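Side-chain contact in thiosulfate sulfurtransferase TUM1 (Saccharomyces cerevisiae, PDB 3UTN), which passes persulfide sulfur from NFS1 to UBA4 in the pathway that 2-thiolates the wobble uridine of tRNAs: residues A40-V44 / H45-P49. Sequence-based numbering, arbitrary orientation.
Sequences ASEKV and HRIVP
Glu-42 and His-45 meet in the turn that joins helix 32-41 to strand 47-51 in the N-terminal rhodanese domain, and they illustrate how a carboxylate can fasten a helix-to-strand connection by gripping backbone amides within it. Glu-42, the first residue to leave the helical conformation, has its chain bent at chi2, which carries OE2 to the backbone N-H groups of the turn. The bond from His-45 N to Glu-42 OE2 is short and nearly straight (2.6 Å, 167°) and meets the oxygen on its anti side, somewhat out of the carboxylate plane; Val-44 N, 3.2 Å from the same oxygen, arrives from the opposite face of the carboxylate with a more bent geometry. With an alanine in place of Glu-42, the amides of Val-44 and His-45 would probably lose their shared acceptor, and the turn would be less firmly held. The tight side of the contact continues at the base of the glutamate, where Glu-42 CB lies 3.4 Å from Ile-47 CD1, and the buried Ile-47 side chain also packs on Phe-35, Leu-38 and Val-39 of the helix. The solvent side is looser: Val-44, which is exposed, runs alongside His-45. Across this outer part the imidazole is held by Asp-113, which accepts a hydrogen bond from ND1, while the ring plane stands 28° from that of the Glu-42 carboxylate. With its CG1 anti to the backbone N (chi1 179°), Val-44 makes a CH-pi contact over one ring face, CG1 sitting 3.8 Å from the His-45 centroid and displaced toward the rim.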
loop_
_atom_site.group_PDB
_atom_site.type_symbol
_atom_site.label_atom_id
_atom_site.label_comp_id
_atom_site.label_asym_id
_atom_site.label_seq_id
_atom_site.Cartn_x
_atom_site.Cartn_y
_atom_site.Cartn_z
ATOM N N ALA A 40 13.130 -5.296 20.781
ATOM C CA ALA A 40 13.975 -5.655 21.903
ATOM C C ALA A 40 15.055 -4.617 22.131
ATOM O O ALA A 40 15.401 -4.319 23.265
ATOM C CB ALA A 40 14.593 -7.017 21.672
ATOM N N SER A 41 15.581 -4.067 21.043
ATOM C CA SER A 41 16.714 -3.160 21.121
ATOM C C SER A 41 16.276 -1.734 21.384
ATOM O O SER A 41 17.077 -0.901 21.804
ATOM C CB SER A 41 17.525 -3.224 19.835
ATOM O OG SER A 41 17.844 -4.567 19.533
ATOM N N GLU A 42 15.002 -1.452 21.147
ATOM C CA GLU A 42 14.530 -0.084 21.223
ATOM C C GLU A 42 14.559 0.472 22.629
ATOM O O GLU A 42 13.960 -0.086 23.542
ATOM C CB GLU A 42 13.140 0.059 20.622
ATOM C CG GLU A 42 12.785 1.495 20.292
ATOM C CD GLU A 42 13.851 2.193 19.471
ATOM O OE1 GLU A 42 14.345 1.593 18.495
ATOM O OE2 GLU A 42 14.197 3.345 19.807
ATOM N N LYS A 43 15.268 1.581 22.786
ATOM C CA LYS A 43 15.401 2.235 24.076
ATOM C C LYS A 43 14.803 3.630 24.025
ATOM O O LYS A 43 14.429 4.187 25.054
ATOM C CB LYS A 43 16.874 2.319 24.475
ATOM C CG LYS A 43 17.552 0.972 24.651
ATOM C CD LYS A 43 19.046 1.139 24.893
ATOM C CE LYS A 43 19.670 -0.142 25.428
ATOM N NZ LYS A 43 19.117 -0.502 26.766
ATOM N N VAL A 44 14.708 4.184 22.818
ATOM C CA VAL A 44 14.311 5.579 22.638
ATOM C C VAL A 44 12.872 5.701 22.153
ATOM O O VAL A 44 12.066 6.417 22.754
ATOM C CB VAL A 44 15.268 6.319 21.668
ATOM C CG1 VAL A 44 14.830 7.765 21.459
ATOM C CG2 VAL A 44 16.698 6.277 22.189
ATOM N N HIS A 45 12.553 4.992 21.073
ATOM C CA HIS A 45 11.283 5.177 20.384
ATOM C C HIS A 45 10.270 4.153 20.751
ATOM O O HIS A 45 10.562 2.967 20.814
ATOM C CB HIS A 45 11.484 5.147 18.876
ATOM C CG HIS A 45 12.598 6.036 18.389
ATOM N ND1 HIS A 45 12.565 7.369 18.523
ATOM C CD2 HIS A 45 13.788 5.735 17.730
ATOM C CE1 HIS A 45 13.677 7.901 17.992
ATOM N NE2 HIS A 45 14.424 6.897 17.501
ATOM N N ARG A 46 9.048 4.597 20.983
ATOM C CA ARG A 46 7.963 3.664 21.143
ATOM C C ARG A 46 7.793 2.923 19.825
ATOM O O ARG A 46 7.889 3.517 18.753
ATOM C CB ARG A 46 6.694 4.406 21.505
ATOM C CG ARG A 46 5.670 3.555 22.215
ATOM C CD ARG A 46 4.584 4.443 22.772
ATOM N NE ARG A 46 3.879 5.136 21.701
ATOM C CZ ARG A 46 2.739 5.801 21.855
ATOM N NH1 ARG A 46 2.162 5.878 23.047
ATOM N NH2 ARG A 46 2.181 6.392 20.811
ATOM N N ILE A 47 7.588 1.618 19.901
ATOM C CA ILE A 47 7.333 0.859 18.695
ATOM C C ILE A 47 5.879 0.469 18.690
ATOM O O ILE A 47 5.399 -0.263 19.556
ATOM C CB ILE A 47 8.240 -0.361 18.544
ATOM C CG1 ILE A 47 9.682 0.108 18.372
ATOM C CG2 ILE A 47 7.803 -1.189 17.340
ATOM C CD1 ILE A 47 10.688 -1.000 18.502
ATOM N N VAL A 48 5.181 1.009 17.714
ATOM C CA VAL A 48 3.764 0.822 17.637
ATOM C C VAL A 48 3.533 0.041 16.376
ATOM O O VAL A 48 3.635 0.585 15.279
ATOM C CB VAL A 48 3.013 2.160 17.604
ATOM C CG1 VAL A 48 1.520 1.912 17.466
ATOM C CG2 VAL A 48 3.316 2.958 18.858
ATOM N N PRO A 49 3.285 -1.264 16.529
ATOM C CA PRO A 49 2.879 -2.029 15.384
ATOM C C PRO A 49 1.546 -1.479 14.968
ATOM O O PRO A 49 0.770 -1.013 15.796
ATOM C CB PRO A 49 2.733 -3.441 15.934
ATOM C CG PRO A 49 3.581 -3.457 17.151
ATOM C CD PRO A 49 3.375 -2.098 17.735
#